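Local coordinates for putative O-GlcNAcase nagJ (Clostridium perfringens, PDB 6PV5), which probably hydrolyses N-acetylhexosaminides as a family 84 glycoside hydrolase, with this chain comprising the N-terminal, catalytic barrel and helical post-catalytic parts of a longer protein, at residues S346-E351 / S392-R397; F483-N488 / Q528-K533; E562-A567 / N610-F615. All blocks are in the same frame, centred on the assembly; numbering follows the deposited sequence.

Contact 1 of 3, residues S346-E351 / S392-R397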
loop_
_atom_site.group_PDB
_atom_site.type_symbol
_atom_site.label_atom_id
_atom_site.label_comp_id
_atom_site.label_asym_id
_atom_site.label_seq_id
_atom_site.Cartn_x
_atom_site.Cartn_y
_atom_site.Cartn_z
ATOM N N SER A 346 -16.291 12.038 13.815
ATOM C CA SER A 346 -16.180 11.929 15.270
ATOM C C SER A 346 -15.677 13.242 15.889
ATOM O O SER A 346 -15.859 13.462 17.080
ATOM C CB SER A 346 -15.316 10.766 15.716
ATOM O OG SER A 346 -13.943 11.007 15.425
ATOM N N MET A 347 -15.090 14.127 15.071
ATOM C CA MET A 347 -14.367 15.288 15.578
ATOM C C MET A 347 -15.293 16.502 15.671
ATOM O O MET A 347 -14.930 17.494 16.304
ATOM C CB MET A 347 -13.220 15.664 14.635
ATOM C CG MET A 347 -12.065 14.679 14.612
ATOM S SD MET A 347 -10.880 15.247 13.390
ATOM C CE MET A 347 -9.917 13.751 13.142
ATOM N N PHE A 348 -16.457 16.425 14.998
ATOM C CA PHE A 348 -17.333 17.576 14.821
ATOM C C PHE A 348 -18.750 17.239 15.256
ATOM O O PHE A 348 -19.275 16.179 14.933
ATOM C CB PHE A 348 -17.378 18.039 13.361
ATOM C CG PHE A 348 -16.053 18.539 12.850
ATOM C CD1 PHE A 348 -15.650 19.849 13.067
ATOM C CD2 PHE A 348 -15.199 17.698 12.163
ATOM C CE1 PHE A 348 -14.431 20.304 12.593
ATOM C CE2 PHE A 348 -13.964 18.141 11.721
ATOM C CZ PHE A 348 -13.580 19.445 11.939
ATOM N N ASN A 349 -19.342 18.172 15.996
ATOM C CA ASN A 349 -20.768 18.192 16.262
ATOM C C ASN A 349 -21.356 19.321 15.425
ATOM O O ASN A 349 -21.267 20.483 15.818
ATOM C CB ASN A 349 -21.069 18.360 17.755
ATOM C CG ASN A 349 -22.498 18.014 18.108
ATOM O OD1 ASN A 349 -23.404 18.184 17.292
ATOM N ND2 ASN A 349 -22.711 17.515 19.317
ATOM N N GLY A 350 -21.915 18.973 14.257
ATOM C CA GLY A 350 -22.360 19.990 13.318
ATOM C C GLY A 350 -21.157 20.784 12.816
ATOM O O GLY A 350 -20.230 20.206 12.259
ATOM N N GLU A 351 -21.149 22.095 13.075
ATOM C CA GLU A 351 -20.055 22.947 12.625
ATOM C C GLU A 351 -19.001 23.105 13.727
ATOM O O GLU A 351 -17.868 23.465 13.446
ATOM C CB GLU A 351 -20.601 24.296 12.147
ATOM N N SER A 392 -7.126 19.367 8.851
ATOM C CA SER A 392 -5.828 20.017 8.998
ATOM C C SER A 392 -5.991 21.421 9.590
ATOM O O SER A 392 -5.132 21.866 10.334
ATOM C CB SER A 392 -5.064 20.046 7.716
ATOM O OG SER A 392 -5.684 20.926 6.780
ATOM N N ASN A 393 -7.131 22.070 9.319
ATOM C CA ASN A 393 -7.441 23.373 9.896
ATOM C C ASN A 393 -7.648 23.273 11.399
ATOM O O ASN A 393 -7.271 24.180 12.131
ATOM C CB ASN A 393 -8.599 24.081 9.198
ATOM C CG ASN A 393 -8.162 24.661 7.868
ATOM O OD1 ASN A 393 -6.965 24.838 7.615
ATOM N ND2 ASN A 393 -9.122 24.950 7.005
ATOM N N VAL A 394 -8.226 22.165 11.862
ATOM C CA VAL A 394 -8.472 22.034 13.290
ATOM C C VAL A 394 -7.146 21.758 14.003
ATOM O O VAL A 394 -6.938 22.241 15.109
ATOM C CB VAL A 394 -9.523 20.942 13.583
ATOM C CG1 VAL A 394 -9.677 20.677 15.071
ATOM C CG2 VAL A 394 -10.870 21.279 12.949
ATOM N N TYR A 395 -6.258 20.973 13.363
ATOM C CA TYR A 395 -5.045 20.474 14.001
ATOM C C TYR A 395 -3.858 21.398 13.730
ATOM O O TYR A 395 -2.787 21.214 14.316
ATOM C CB TYR A 395 -4.756 19.026 13.569
ATOM C CG TYR A 395 -5.366 18.002 14.493
ATOM C CD1 TYR A 395 -6.630 17.476 14.258
ATOM C CD2 TYR A 395 -4.673 17.555 15.608
ATOM C CE1 TYR A 395 -7.194 16.554 15.126
ATOM C CE2 TYR A 395 -5.216 16.627 16.477
ATOM C CZ TYR A 395 -6.488 16.136 16.243
ATOM O OH TYR A 395 -7.029 15.238 17.114
ATOM N N ASN A 396 -4.029 22.355 12.809
ATOM C CA ASN A 396 -3.014 23.374 12.582
ATOM C C ASN A 396 -1.729 22.729 12.069
ATOM O O ASN A 396 -0.639 23.171 12.432
ATOM C CB ASN A 396 -2.740 24.182 13.860
ATOM C CG ASN A 396 -3.910 25.068 14.216
ATOM O OD1 ASN A 396 -4.272 25.942 13.428
ATOM N ND2 ASN A 396 -4.533 24.813 15.362
ATOM N N ARG A 397 -1.874 21.670 11.252
ATOM C CA ARG A 397 -0.747 20.916 10.726
ATOM C C ARG A 397 -1.252 19.988 9.625
ATOM O O ARG A 397 -2.435 19.656 9.573
ATOM C CB ARG A 397 -0.064 20.101 11.835
ATOM C CG ARG A 397 -0.903 18.926 12.326
ATOM C CD ARG A 397 -0.482 18.317 13.646
ATOM N NE ARG A 397 -0.926 19.145 14.751
ATOM C CZ ARG A 397 -0.419 19.094 15.982
ATOM N NH1 ARG A 397 0.562 18.248 16.265
ATOM N NH2 ARG A 397 -0.893 19.887 16.927
#

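Contact 2 of 3, residues F483-N488 / Q528-K533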
loop_
_atom_site.group_PDB
_atom_site.type_symbol
_atom_site.label_atom_id
_atom_site.label_comp_id
_atom_site.label_asym_id
_atom_site.label_seq_id
_atom_site.Cartn_x
_atom_site.Cartn_y
_atom_site.Cartn_z
ATOM N N PHE A 483 -5.239 -12.889 -13.950
ATOM C CA PHE A 483 -5.412 -12.358 -12.606
ATOM C C PHE A 483 -6.374 -11.163 -12.580
ATOM O O PHE A 483 -7.234 -11.069 -11.705
ATOM C CB PHE A 483 -4.061 -11.996 -11.977
ATOM C CG PHE A 483 -4.172 -11.917 -10.477
ATOM C CD1 PHE A 483 -4.630 -10.759 -9.865
ATOM C CD2 PHE A 483 -3.888 -13.029 -9.687
ATOM C CE1 PHE A 483 -4.782 -10.700 -8.483
ATOM C CE2 PHE A 483 -4.038 -12.965 -8.307
ATOM C CZ PHE A 483 -4.488 -11.798 -7.701
ATOM N N LYS A 484 -6.212 -10.227 -13.523
ATOM C CA LYS A 484 -7.047 -9.036 -13.546
ATOM C C LYS A 484 -8.514 -9.418 -13.753
ATOM O O LYS A 484 -9.384 -8.853 -13.095
ATOM C CB LYS A 484 -6.575 -8.041 -14.614
ATOM C CG LYS A 484 -7.373 -6.737 -14.613
ATOM C CD LYS A 484 -6.927 -5.748 -15.650
ATOM C CE LYS A 484 -7.755 -4.472 -15.638
ATOM N NZ LYS A 484 -7.168 -3.477 -16.568
ATOM N N ILE A 485 -8.773 -10.384 -14.650
ATOM C CA ILE A 485 -10.120 -10.905 -14.856
ATOM C C ILE A 485 -10.729 -11.336 -13.520
ATOM O O ILE A 485 -11.899 -11.059 -13.257
ATOM C CB ILE A 485 -10.149 -12.027 -15.919
ATOM C CG1 ILE A 485 -9.820 -11.487 -17.321
ATOM C CG2 ILE A 485 -11.493 -12.740 -15.887
ATOM C CD1 ILE A 485 -9.446 -12.557 -18.350
ATOM N N PHE A 486 -9.928 -11.983 -12.662
ATOM C CA PHE A 486 -10.385 -12.401 -11.339
ATOM C C PHE A 486 -10.513 -11.191 -10.407
ATOM O O PHE A 486 -11.544 -10.990 -9.753
ATOM C CB PHE A 486 -9.382 -13.437 -10.803
ATOM C CG PHE A 486 -9.559 -13.848 -9.365
ATOM C CD1 PHE A 486 -10.591 -14.703 -8.995
ATOM C CD2 PHE A 486 -8.674 -13.411 -8.386
ATOM C CE1 PHE A 486 -10.743 -15.102 -7.669
ATOM C CE2 PHE A 486 -8.829 -13.798 -7.061
ATOM C CZ PHE A 486 -9.861 -14.651 -6.704
ATOM N N ALA A 487 -9.443 -10.385 -10.337
ATOM C CA ALA A 487 -9.383 -9.270 -9.395
ATOM C C ALA A 487 -10.473 -8.232 -9.687
ATOM O O ALA A 487 -10.966 -7.573 -8.775
ATOM C CB ALA A 487 -8.008 -8.645 -9.434
ATOM N N ASN A 488 -10.871 -8.117 -10.954
ATOM C CA ASN A 488 -11.944 -7.213 -11.360
ATOM C C ASN A 488 -13.217 -7.430 -10.545
ATOM O O ASN A 488 -13.980 -6.482 -10.320
ATOM C CB ASN A 488 -12.159 -7.272 -12.879
ATOM C CG ASN A 488 -13.277 -6.402 -13.421
ATOM O OD1 ASN A 488 -13.411 -5.231 -13.073
ATOM N ND2 ASN A 488 -14.085 -6.973 -14.299
ATOM N N GLN A 528 -21.836 -13.436 -21.912
ATOM C CA GLN A 528 -21.359 -14.797 -22.142
ATOM C C GLN A 528 -19.837 -14.856 -22.253
ATOM O O GLN A 528 -19.220 -15.822 -21.791
ATOM C CB GLN A 528 -21.979 -15.404 -23.400
ATOM C CG GLN A 528 -21.612 -16.865 -23.588
ATOM C CD GLN A 528 -22.413 -17.448 -24.722
ATOM O OE1 GLN A 528 -23.424 -18.117 -24.508
ATOM N NE2 GLN A 528 -21.985 -17.162 -25.941
ATOM N N ASN A 529 -19.245 -13.855 -22.914
ATOM C CA ASN A 529 -17.795 -13.753 -23.009
ATOM C C ASN A 529 -17.191 -13.619 -21.609
ATOM O O ASN A 529 -16.226 -14.303 -21.276
ATOM C CB ASN A 529 -17.352 -12.564 -23.869
ATOM C CG ASN A 529 -17.563 -12.757 -25.356
ATOM O OD1 ASN A 529 -17.389 -13.858 -25.883
ATOM N ND2 ASN A 529 -17.914 -11.680 -26.045
ATOM N N GLU A 530 -17.745 -12.714 -20.795
ATOM C CA GLU A 530 -17.234 -12.534 -19.437
ATOM C C GLU A 530 -17.280 -13.852 -18.654
ATOM O O GLU A 530 -16.273 -14.271 -18.094
ATOM C CB GLU A 530 -17.986 -11.428 -18.708
ATOM C CG GLU A 530 -17.417 -11.121 -17.317
ATOM C CD GLU A 530 -15.928 -10.806 -17.209
ATOM O OE1 GLU A 530 -15.303 -10.433 -18.234
ATOM O OE2 GLU A 530 -15.387 -10.918 -16.084
ATOM N N PHE A 531 -18.438 -14.532 -18.682
ATOM C CA PHE A 531 -18.683 -15.727 -17.890
ATOM C C PHE A 531 -17.777 -16.864 -18.354
ATOM O O PHE A 531 -17.350 -17.683 -17.533
ATOM C CB PHE A 531 -20.165 -16.130 -17.891
ATOM C CG PHE A 531 -21.130 -15.148 -17.265
ATOM C CD1 PHE A 531 -20.791 -14.421 -16.128
ATOM C CD2 PHE A 531 -22.400 -14.965 -17.801
ATOM C CE1 PHE A 531 -21.698 -13.534 -15.555
ATOM C CE2 PHE A 531 -23.308 -14.083 -17.227
ATOM C CZ PHE A 531 -22.953 -13.367 -16.101
ATOM N N SER A 532 -17.465 -16.907 -19.658
ATOM C CA SER A 532 -16.574 -17.947 -20.154
ATOM C C SER A 532 -15.153 -17.712 -19.638
ATOM O O SER A 532 -14.429 -18.664 -19.381
ATOM C CB SER A 532 -16.583 -18.056 -21.661
ATOM O OG SER A 532 -17.918 -18.201 -22.123
ATOM N N LYS A 533 -14.745 -16.448 -19.511
ATOM C CA LYS A 533 -13.404 -16.183 -19.007
ATOM C C LYS A 533 -13.346 -16.578 -17.534
ATOM O O LYS A 533 -12.362 -17.158 -17.102
ATOM C CB LYS A 533 -13.028 -14.713 -19.197
ATOM C CG LYS A 533 -12.863 -14.273 -20.643
ATOM C CD LYS A 533 -12.754 -12.777 -20.738
ATOM C CE LYS A 533 -12.716 -12.293 -22.169
ATOM N NZ LYS A 533 -12.750 -10.813 -22.245
HETATM O O HOH W 1 -13.217 -9.642 -15.178
#

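Contact 3 of 3, residues E562-A567 / N610-F615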
loop_
_atom_site.group_PDB
_atom_site.type_symbol
_atom_site.label_atom_id
_atom_site.label_comp_id
_atom_site.label_asym_id
_atom_site.label_seq_id
_atom_site.Cartn_x
_atom_site.Cartn_y
_atom_site.Cartn_z
ATOM N N GLU A 562 -15.149 -19.909 -10.526
ATOM C CA GLU A 562 -15.433 -20.835 -11.612
ATOM C C GLU A 562 -16.919 -21.181 -11.651
ATOM O O GLU A 562 -17.498 -21.224 -12.731
ATOM C CB GLU A 562 -14.606 -22.113 -11.473
ATOM C CG GLU A 562 -14.681 -22.984 -12.715
ATOM C CD GLU A 562 -13.832 -24.244 -12.690
ATOM O OE1 GLU A 562 -12.635 -24.160 -12.364
ATOM O OE2 GLU A 562 -14.368 -25.305 -13.023
ATOM N N ILE A 563 -17.520 -21.430 -10.481
ATOM C CA ILE A 563 -18.939 -21.747 -10.358
ATOM C C ILE A 563 -19.813 -20.551 -10.761
ATOM O O ILE A 563 -20.850 -20.752 -11.407
ATOM C CB ILE A 563 -19.290 -22.227 -8.931
ATOM C CG1 ILE A 563 -18.454 -23.429 -8.474
ATOM C CG2 ILE A 563 -20.790 -22.496 -8.785
ATOM C CD1 ILE A 563 -18.809 -23.893 -7.069
ATOM N N TYR A 564 -19.442 -19.322 -10.342
ATOM C CA TYR A 564 -20.127 -18.127 -10.815
ATOM C C TYR A 564 -20.125 -18.090 -12.348
ATOM O O TYR A 564 -21.148 -17.800 -12.951
ATOM C CB TYR A 564 -19.479 -16.836 -10.297
ATOM C CG TYR A 564 -19.986 -16.389 -8.957
ATOM C CD1 TYR A 564 -21.318 -16.028 -8.794
ATOM C CD2 TYR A 564 -19.137 -16.303 -7.865
ATOM C CE1 TYR A 564 -21.802 -15.620 -7.566
ATOM C CE2 TYR A 564 -19.613 -15.907 -6.625
ATOM C CZ TYR A 564 -20.939 -15.556 -6.481
ATOM O OH TYR A 564 -21.427 -15.115 -5.285
ATOM N N GLY A 565 -18.978 -18.383 -12.972
ATOM C CA GLY A 565 -18.913 -18.420 -14.430
ATOM C C GLY A 565 -20.002 -19.320 -15.025
ATOM O O GLY A 565 -20.787 -18.906 -15.889
ATOM N N ASN A 566 -20.059 -20.553 -14.506
ATOM C CA ASN A 566 -21.011 -21.566 -14.936
ATOM C C ASN A 566 -22.441 -21.134 -14.638
ATOM O O ASN A 566 -23.331 -21.335 -15.468
ATOM C CB ASN A 566 -20.678 -22.924 -14.315
ATOM C CG ASN A 566 -19.509 -23.557 -15.032
ATOM O OD1 ASN A 566 -19.435 -23.488 -16.258
ATOM N ND2 ASN A 566 -18.588 -24.148 -14.294
ATOM N N ALA A 567 -22.656 -20.517 -13.465
ATOM C CA ALA A 567 -23.996 -20.080 -13.109
ATOM C C ALA A 567 -24.427 -18.965 -14.058
ATOM O O ALA A 567 -25.599 -18.888 -14.446
ATOM C CB ALA A 567 -24.038 -19.652 -11.664
ATOM N N ASN A 610 -21.526 -8.300 -5.606
ATOM C CA ASN A 610 -22.291 -7.071 -5.810
ATOM C C ASN A 610 -22.922 -7.000 -7.212
ATOM O O ASN A 610 -23.876 -6.255 -7.406
ATOM C CB ASN A 610 -21.439 -5.792 -5.648
ATOM C CG ASN A 610 -20.835 -5.627 -4.266
ATOM O OD1 ASN A 610 -21.484 -5.908 -3.267
ATOM N ND2 ASN A 610 -19.599 -5.160 -4.191
ATOM N N VAL A 611 -22.334 -7.670 -8.209
ATOM C CA VAL A 611 -22.781 -7.536 -9.597
ATOM C C VAL A 611 -23.271 -8.878 -10.166
ATOM O O VAL A 611 -24.426 -8.985 -10.562
ATOM C CB VAL A 611 -21.681 -6.906 -10.479
ATOM C CG1 VAL A 611 -22.120 -6.813 -11.942
ATOM C CG2 VAL A 611 -21.230 -5.538 -9.943
ATOM N N VAL A 612 -22.416 -9.909 -10.181
ATOM C CA VAL A 612 -22.764 -11.171 -10.824
ATOM C C VAL A 612 -23.786 -11.936 -9.980
ATOM O O VAL A 612 -24.744 -12.512 -10.505
ATOM C CB VAL A 612 -21.521 -12.030 -11.157
ATOM C CG1 VAL A 612 -21.909 -13.403 -11.697
ATOM C CG2 VAL A 612 -20.616 -11.338 -12.180
ATOM N N ASP A 613 -23.552 -11.974 -8.664
ATOM C CA ASP A 613 -24.386 -12.735 -7.761
ATOM C C ASP A 613 -25.859 -12.308 -7.870
ATOM O O ASP A 613 -26.733 -13.165 -8.038
ATOM C CB ASP A 613 -23.802 -12.731 -6.346
ATOM C CG ASP A 613 -24.580 -13.634 -5.404
ATOM O OD1 ASP A 613 -25.685 -13.247 -5.035
ATOM O OD2 ASP A 613 -24.092 -14.728 -5.101
ATOM N N PRO A 614 -26.233 -11.012 -7.699
ATOM C CA PRO A 614 -27.632 -10.608 -7.869
ATOM C C PRO A 614 -28.228 -10.882 -9.250
ATOM O O PRO A 614 -29.444 -11.089 -9.378
ATOM C CB PRO A 614 -27.664 -9.096 -7.574
ATOM C CG PRO A 614 -26.177 -8.666 -7.605
ATOM C CD PRO A 614 -25.385 -9.900 -7.235
ATOM N N PHE A 615 -27.376 -10.833 -10.280
ATOM C CA PHE A 615 -27.823 -11.136 -11.627
ATOM C C PHE A 615 -28.349 -12.579 -11.687
ATOM O O PHE A 615 -29.482 -12.820 -12.084
ATOM C CB PHE A 615 -26.717 -10.939 -12.667
ATOM C CG PHE A 615 -27.117 -11.420 -14.047
ATOM C CD1 PHE A 615 -28.100 -10.753 -14.772
ATOM C CD2 PHE A 615 -26.550 -12.561 -14.604
ATOM C CE1 PHE A 615 -28.474 -11.188 -16.040
ATOM C CE2 PHE A 615 -26.930 -12.999 -15.872
ATOM C CZ PHE A 615 -27.905 -12.322 -16.574
#

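Contact 1 of 3, residues S346-E351 / S392-R397
M347 and V394 mark the nearest approach of the two backbones, their CA atoms lying 9.2 Å apart, a gap that side chains must bridge. Segment 346-351 enters the short strand 348-349, one arm of a small hairpin with strand 352-353, whereas 392-397 is the last turn of helix 385-395 and the start of the exit from it. At N396 the chain leaves the helix with a positive phi of 64°. Both pieces belong to the catalytic (beta/alpha)8 barrel: the hairpin lies between barrel strand 336-338 and helix 355-363, and the second helix connects strands 369-372 and 399-403.

The F348 ring makes the closest approach. With CG anti to its own carbonyl carbon (chi1 -64°), the ring extends until CZ lies 3.4 Å from V394 CG2, while F348 CE1 is 3.7 Å from that same methyl. The approach is oblique, the two side chains sliding past each other in opposite directions. K390 adds a cation-pi contact to the ring, and V353 touches both F348 and V394. Beside this pair, M347 SD comes to the edge of the Y395 ring, near its plane, 4.3 Å from Y395 CE1. Beyond the helix end, R397 NE donates an almost straight hydrogen bond to Y395 O (2.8 Å), and its terminal nitrogens bind the carbonyls of L364, D365 and I368.

No hydrogen bond spans the two segments. Their mutual fit therefore depends on apolar shape, while polar bonds fix the chain around R397.

Contact 2 of 3, residues F483-N488 / Q528-K533
I485 and K533 meet at about a right angle, the branched side chain of one helix lying across the extended aliphatic chain of the other. Two carbons of each take part: I485 CG2 is 4.1 Å from K533 CB, and I485 CD1 is 4.1 Å from K533 CD. I485 is deposited in two conformers, so these distances describe one of them. The lysine runs straight beyond CG and carries its charged end away from the isoleucine, so that on the lysine side the isoleucine meets methylenes.

E530 comes to the same place from the side. A bend at chi2 (53°) turns its carboxylate back toward the opposite helix, where OE2 passes I485 CG2 at 4.3 Å. Here a water stitches the helices together, donating to I485 O (2.7 Å) and to E530 OE2 (2.7 Å) and accepting from N488 ND2 (2.9 Å). OE2 also receives a hydrogen bond from H489, while R497 binds N488 OD1, so both polar side chains around the water have second partners.

Such a pairing, with aliphatic crossing and bridging water side by side, is a surface helix-helix contact joining helix 480-487, just beyond the last barrel helices, to helix 521-544 of the helical region.

Contact 3 of 3, residues E562-A567 / N610-F615
Y564 and D613 form the tight part of this contact, tied by a hydrogen bond in which Y564 OH donates to D613 OD2 over 2.7 Å. The oxygen is met on its anti side, 17° out of the carboxylate plane, and it lies in the plane of the tyrosine ring, at the ring's edge. Ring and carboxylate are turned 71° against each other. The aspartate also packs with carbon, its CB standing 3.7 Å from Y564 CE1. With CG anti to the backbone nitrogen (chi1 -174°), D613 brings OD2 alongside the phenol, while its OD1 makes a salt bridge to R617 one turn further along the helix. The carboxylate is thus shared between a neutral donor and a cation, which would probably favour its charged form.

Both partners sit on helices of the post-catalytic domain, an elongated helical bundle: the long helix 548-579 supplies the tyrosine, and the C-terminal helix 612-619 receives it in its first turn. An acid so near a helix start would probably be stabilised by the helix dipole as well. M534 of helix 521-544 and L600 of helix 583-601 also touch Y564, which is buried among these helices.

Packing is looser toward V612. Its CG1 approaches the ring obliquely, 4.0 Å from Y564 CD1, and no polar bond accompanies it, although the valine is buried and also touches H489. The solvent side lies instead by D613, which remains partly exposed even with its carboxylate held by Y564 and R617.

In the fold
Contacts 2 and 3 are neighbours in the helical post-catalytic region, their centres 11 Å apart, while contact 1 sits in the barrel, its centre about 44 Å from that of contact 2 and 43 Å from that of contact 3. F531 joins the near pair: its CB packs on G565 O at 3.5 Å, and its ring reaches V612 (F531 CE1 to V612 CG1, 3.9 Å) and F615. H489 is a second link, hydrogen-bonded to E530 and touched by V612. The predicted proton donor D305 follows barrel strand 298-302. All three contacts lie away from it: contact 1 within the barrel, contacts 2 and 3 among the helices that follow it.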